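Histidine kinase (Methanosarcina mazei, PDB 3LI9) is a putative membrane-bound sensor kinase, probably transferring phosphate from ATP to a protein histidine, and appears here as its extracellular PDC-fold sensor domain. Local coordinates at residues A[46-58]-A[77-91]. Sequence-based numbering, arbitrary orientation.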
loop_
_atom_site.group_PDB
_atom_site.type_symbol
_atom_site.label_atom_id
_atom_site.label_comp_id
_atom_site.label_asym_id
_atom_site.label_seq_id
_atom_site.Cartn_x
_atom_site.Cartn_y
_atom_site.Cartn_z
ATOM N N THR A 46 19.980 6.962 -1.264
ATOM C CA THR A 46 20.584 8.160 -1.789
ATOM C C THR A 46 20.641 9.210 -0.683
ATOM O O THR A 46 21.690 9.832 -0.490
ATOM C CB THR A 46 19.782 8.673 -2.940
ATOM O OG1 THR A 46 19.741 7.603 -3.919
ATOM C CG2 THR A 46 20.403 9.915 -3.528
HETATM N N MSE A 47 19.498 9.504 -0.058
HETATM C CA MSE A 47 19.499 10.513 0.995
HETATM C C MSE A 47 20.411 10.177 2.145
HETATM O O MSE A 47 20.954 11.132 2.781
HETATM C CB MSE A 47 18.123 10.744 1.518
HETATM C CG MSE A 47 17.150 11.399 0.541
HETATM SE SE MSE A 47 17.876 13.320 0.196
HETATM C CE MSE A 47 18.310 12.725 -1.300
ATOM N N ALA A 48 20.596 8.917 2.456
ATOM C CA ALA A 48 21.519 8.494 3.508
ATOM C C ALA A 48 22.955 8.960 3.222
ATOM O O ALA A 48 23.712 9.156 4.153
ATOM C CB ALA A 48 21.458 6.947 3.762
ATOM N N GLU A 49 23.322 9.144 1.973
ATOM C CA GLU A 49 24.658 9.576 1.551
ATOM C C GLU A 49 24.729 11.014 1.138
ATOM O O GLU A 49 25.753 11.476 0.674
ATOM C CB GLU A 49 25.185 8.693 0.395
ATOM C CG GLU A 49 25.313 7.214 0.820
ATOM C CD GLU A 49 26.451 6.933 1.752
ATOM O OE1 GLU A 49 27.383 7.786 1.939
ATOM O OE2 GLU A 49 26.438 5.851 2.350
ATOM N N TYR A 50 23.630 11.738 1.222
ATOM C CA TYR A 50 23.547 13.099 0.747
ATOM C C TYR A 50 24.089 14.135 1.744
ATOM O O TYR A 50 23.350 14.832 2.445
ATOM C CB TYR A 50 22.073 13.425 0.506
ATOM C CG TYR A 50 21.807 14.629 -0.315
ATOM C CD1 TYR A 50 22.354 14.764 -1.591
ATOM C CD2 TYR A 50 20.984 15.666 0.175
ATOM C CE1 TYR A 50 22.041 15.901 -2.379
ATOM C CE2 TYR A 50 20.663 16.737 -0.604
ATOM C CZ TYR A 50 21.185 16.855 -1.863
ATOM O OH TYR A 50 20.837 17.943 -2.625
ATOM N N GLY A 51 25.378 14.373 1.651
ATOM C CA GLY A 51 26.017 15.375 2.554
ATOM C C GLY A 51 25.949 16.793 2.019
ATOM O O GLY A 51 26.369 17.700 2.721
ATOM N N SER A 52 25.472 16.992 0.771
ATOM C CA SER A 52 25.350 18.318 0.205
ATOM C C SER A 52 24.349 19.186 0.954
ATOM O O SER A 52 24.417 20.406 0.866
ATOM C CB SER A 52 24.990 18.295 -1.289
ATOM O OG SER A 52 26.118 17.730 -1.982
ATOM N N GLN A 53 23.378 18.523 1.559
ATOM C CA GLN A 53 22.557 19.192 2.530
ATOM C C GLN A 53 21.834 20.399 1.917
ATOM O O GLN A 53 21.696 21.428 2.539
ATOM C CB GLN A 53 23.437 19.561 3.766
ATOM C CG GLN A 53 23.751 18.323 4.528
ATOM C CD GLN A 53 24.729 18.570 5.663
ATOM O OE1 GLN A 53 25.132 17.619 6.327
ATOM N NE2 GLN A 53 25.113 19.845 5.885
ATOM N N ASP A 54 21.322 20.228 0.688
ATOM C CA ASP A 54 20.727 21.358 -0.075
ATOM C C ASP A 54 19.210 21.072 -0.126
ATOM O O ASP A 54 18.777 20.100 -0.794
ATOM C CB ASP A 54 21.352 21.390 -1.480
ATOM C CG ASP A 54 20.837 22.526 -2.356
ATOM O OD1 ASP A 54 19.673 22.966 -2.205
ATOM O OD2 ASP A 54 21.523 22.946 -3.357
ATOM N N ARG A 55 18.429 21.838 0.649
ATOM C CA ARG A 55 16.980 21.488 0.742
ATOM C C ARG A 55 16.276 21.707 -0.548
ATOM O O ARG A 55 15.380 20.864 -0.913
ATOM C CB ARG A 55 16.270 22.306 1.873
ATOM C CG ARG A 55 16.780 21.856 3.225
ATOM C CD ARG A 55 15.987 22.576 4.392
ATOM N NE ARG A 55 16.589 22.213 5.707
ATOM C CZ ARG A 55 15.894 22.035 6.832
ATOM N NH1 ARG A 55 14.547 22.058 6.819
ATOM N NH2 ARG A 55 16.534 21.772 7.990
ATOM N N GLU A 56 16.642 22.748 -1.307
ATOM C CA GLU A 56 15.951 23.005 -2.586
ATOM C C GLU A 56 16.253 21.918 -3.599
ATOM O O GLU A 56 15.367 21.464 -4.300
ATOM C CB GLU A 56 16.401 24.344 -3.242
ATOM C CG GLU A 56 16.058 25.596 -2.432
ATOM C CD GLU A 56 14.557 25.933 -2.466
ATOM O OE1 GLU A 56 13.868 25.489 -3.415
ATOM O OE2 GLU A 56 14.084 26.653 -1.532
ATOM N N GLU A 57 17.484 21.411 -3.575
ATOM C CA GLU A 57 17.829 20.333 -4.509
ATOM C C GLU A 57 17.079 19.029 -4.100
ATOM O O GLU A 57 16.630 18.277 -4.982
ATOM C CB GLU A 57 19.347 20.084 -4.492
ATOM C CG GLU A 57 19.754 18.945 -5.418
ATOM C CD GLU A 57 21.254 18.953 -5.704
ATOM O OE1 GLU A 57 21.969 18.382 -4.909
ATOM O OE2 GLU A 57 21.687 19.645 -6.616
ATOM N N ALA A 58 17.013 18.728 -2.797
ATOM C CA ALA A 58 16.312 17.530 -2.381
ATOM C C ALA A 58 14.799 17.635 -2.733
ATOM O O ALA A 58 14.182 16.630 -3.146
ATOM C CB ALA A 58 16.512 17.257 -0.901
ATOM N N LEU A 77 10.069 13.205 2.016
ATOM C CA LEU A 77 11.159 12.886 2.919
ATOM C C LEU A 77 10.705 13.478 4.283
ATOM O O LEU A 77 9.989 14.526 4.321
ATOM C CB LEU A 77 12.411 13.674 2.483
ATOM C CG LEU A 77 12.959 13.210 1.122
ATOM C CD1 LEU A 77 14.048 14.232 0.672
ATOM C CD2 LEU A 77 13.560 11.810 1.218
ATOM N N GLY A 78 11.043 12.795 5.383
ATOM C CA GLY A 78 10.725 13.398 6.691
ATOM C C GLY A 78 11.942 13.084 7.586
ATOM O O GLY A 78 12.335 11.961 7.688
ATOM N N TYR A 79 12.557 14.117 8.178
ATOM C CA TYR A 79 13.768 13.937 8.999
ATOM C C TYR A 79 13.529 14.260 10.492
ATOM O O TYR A 79 12.648 15.030 10.853
ATOM C CB TYR A 79 14.833 14.857 8.509
ATOM C CG TYR A 79 15.508 14.354 7.236
ATOM C CD1 TYR A 79 14.906 14.522 5.985
ATOM C CD2 TYR A 79 16.769 13.706 7.304
ATOM C CE1 TYR A 79 15.578 14.050 4.818
ATOM C CE2 TYR A 79 17.422 13.244 6.133
ATOM C CZ TYR A 79 16.793 13.420 4.930
ATOM O OH TYR A 79 17.487 13.037 3.760
ATOM N N GLU A 80 14.304 13.572 11.313
ATOM C CA GLU A 80 14.427 13.921 12.738
ATOM C C GLU A 80 14.970 15.322 12.871
ATOM O O GLU A 80 15.561 15.929 12.001
ATOM C CB GLU A 80 15.421 12.926 13.388
ATOM C CG GLU A 80 14.976 11.509 13.441
ATOM C CD GLU A 80 13.864 11.301 14.475
ATOM O OE1 GLU A 80 14.184 11.182 15.672
ATOM O OE2 GLU A 80 12.691 11.237 14.097
ATOM N N PRO A 81 14.778 15.921 14.051
ATOM C CA PRO A 81 15.280 17.272 14.295
ATOM C C PRO A 81 16.761 17.411 13.990
ATOM O O PRO A 81 17.568 16.622 14.490
ATOM C CB PRO A 81 14.988 17.446 15.816
ATOM C CG PRO A 81 13.766 16.672 16.013
ATOM C CD PRO A 81 13.999 15.389 15.165
ATOM N N ASP A 82 17.086 18.371 13.132
ATOM C CA ASP A 82 18.404 18.736 12.690
ATOM C C ASP A 82 19.184 17.643 11.931
ATOM O O ASP A 82 20.358 17.830 11.645
ATOM C CB ASP A 82 19.224 19.233 13.888
ATOM C CG ASP A 82 18.922 20.681 14.208
ATOM O OD1 ASP A 82 18.533 21.458 13.317
ATOM O OD2 ASP A 82 19.046 21.047 15.371
ATOM N N ALA A 83 18.477 16.590 11.521
ATOM C CA ALA A 83 19.139 15.364 10.924
ATOM C C ALA A 83 19.482 15.491 9.441
ATOM O O ALA A 83 20.322 14.730 8.915
ATOM C CB ALA A 83 18.422 14.038 11.262
ATOM N N PHE A 84 18.862 16.438 8.722
ATOM C CA PHE A 84 19.176 16.625 7.326
ATOM C C PHE A 84 20.431 17.472 7.166
ATOM O O PHE A 84 21.307 17.142 6.351
ATOM C CB PHE A 84 18.022 17.355 6.576
ATOM C CG PHE A 84 18.329 17.587 5.110
ATOM C CD1 PHE A 84 18.301 16.467 4.218
ATOM C CD2 PHE A 84 18.576 18.843 4.614
ATOM C CE1 PHE A 84 18.621 16.652 2.880
ATOM C CE2 PHE A 84 18.853 19.090 3.258
ATOM C CZ PHE A 84 18.846 17.971 2.387
ATOM N N ASP A 85 20.510 18.574 7.932
ATOM C CA ASP A 85 21.542 19.581 7.704
ATOM C C ASP A 85 21.971 20.394 8.920
ATOM O O ASP A 85 22.726 21.324 8.772
ATOM C CB ASP A 85 21.152 20.523 6.560
ATOM C CG ASP A 85 19.870 21.384 6.869
ATOM O OD1 ASP A 85 19.367 21.339 7.991
ATOM O OD2 ASP A 85 19.457 22.180 5.991
ATOM N N GLY A 86 21.476 20.041 10.092
ATOM C CA GLY A 86 21.801 20.736 11.337
ATOM C C GLY A 86 21.234 22.151 11.387
ATOM O O GLY A 86 21.626 22.936 12.285
ATOM N N ARG A 87 20.302 22.496 10.477
ATOM C CA ARG A 87 19.889 23.919 10.323
ATOM C C ARG A 87 18.357 24.162 10.320
ATOM O O ARG A 87 17.889 25.063 9.659
ATOM C CB ARG A 87 20.507 24.520 9.067
ATOM C CG ARG A 87 22.092 24.664 9.162
ATOM C CD ARG A 87 22.627 25.694 8.143
ATOM N NE ARG A 87 22.028 25.556 6.811
ATOM C CZ ARG A 87 21.215 26.449 6.204
ATOM N NH1 ARG A 87 20.863 27.595 6.783
ATOM N NH2 ARG A 87 20.727 26.186 4.992
ATOM N N ASP A 88 17.643 23.392 11.094
ATOM C CA ASP A 88 16.182 23.497 11.147
ATOM C C ASP A 88 15.812 24.913 11.539
ATOM O O ASP A 88 14.789 25.424 11.156
ATOM C CB ASP A 88 15.557 22.529 12.142
ATOM C CG ASP A 88 15.548 21.086 11.683
ATOM O OD1 ASP A 88 16.045 20.792 10.591
ATOM O OD2 ASP A 88 15.128 20.234 12.429
ATOM N N LYS A 89 16.619 25.550 12.388
ATOM C CA LYS A 89 16.217 26.900 12.792
ATOM C C LYS A 89 16.126 27.929 11.688
ATOM O O LYS A 89 15.542 28.989 11.908
ATOM C CB LYS A 89 17.199 27.419 13.884
ATOM C CG LYS A 89 18.586 27.553 13.361
ATOM C CD LYS A 89 19.583 27.842 14.487
ATOM C CE LYS A 89 20.809 28.397 13.827
ATOM N NZ LYS A 89 21.836 28.646 14.863
ATOM N N ASN A 90 16.751 27.668 10.534
ATOM C CA ASN A 90 16.838 28.613 9.467
ATOM C C ASN A 90 15.635 28.372 8.539
ATOM O O ASN A 90 15.514 29.081 7.560
ATOM C CB ASN A 90 18.114 28.380 8.670
ATOM C CG ASN A 90 19.365 28.831 9.446
ATOM O OD1 ASN A 90 19.280 29.679 10.298
ATOM N ND2 ASN A 90 20.476 28.221 9.181
ATOM N N TYR A 91 14.852 27.339 8.795
ATOM C CA TYR A 91 13.710 26.976 7.870
ATOM C C TYR A 91 12.365 26.973 8.544
ATOM O O TYR A 91 11.408 26.374 8.061
ATOM C CB TYR A 91 13.987 25.602 7.151
ATOM C CG TYR A 91 15.186 25.750 6.227
ATOM C CD1 TYR A 91 15.044 26.281 4.957
ATOM C CD2 TYR A 91 16.477 25.384 6.656
ATOM C CE1 TYR A 91 16.166 26.460 4.123
ATOM C CE2 TYR A 91 17.570 25.556 5.836
ATOM C CZ TYR A 91 17.407 26.104 4.578
ATOM O OH TYR A 91 18.522 26.272 3.767
HETATM O O HOH W 1 19.994 13.097 4.084
HETATM O O HOH W 2 21.548 15.303 4.298
HETATM O O HOH W 3 19.417 24.178 2.083
#
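Arg55, at the start of helix 55-67, reaches Asp85 and Asp88 in the loop that follows strand 74-79 and illustrates how one buried guanidinium can organise a long loop. Its CG, anti to the carbonyl carbon (chi1 -68°), lies 3.5 Å from Phe84 CE2, and the extended chain beyond carries the guanidinium on to Asp85. This it grips side-on: NE meets OD2 at 2.9 Å and NH2 meets OD1, both bonds nearly straight although the two planes are turned 37° apart. NH2 also donates to Asp88 OD1 on its anti side (2.8 Å), a more bent bond to a carboxylate standing almost perpendicular. Tyr91 covers one guanidinium face nearly parallel, and Arg55 CD makes a CH-pi contact 3.5 Å above the centre of that ring. NH1 bonds to Gly101 O and His97 NE2.

Phe84 carries the apolar half. Its rim meets that of Tyr50, with CZ 3.7 Å from Tyr50 CE2, while Ala58 CB and the selenium of Met47, a selenomethionine, also approach it. Met47 CG packs on Leu77 CD2 at 3.7 Å, and water links Met47 O to Tyr79 OH.

Asp85 OD1 takes Arg87 N from the face opposite Arg55 NH2, closing an Asx turn. Within the PDC-fold (Cache) sensor domain, two carboxylates thus probably stabilise the buried arginine's positive charge while tying the loop to the junction of helices 13-48 and 55-67.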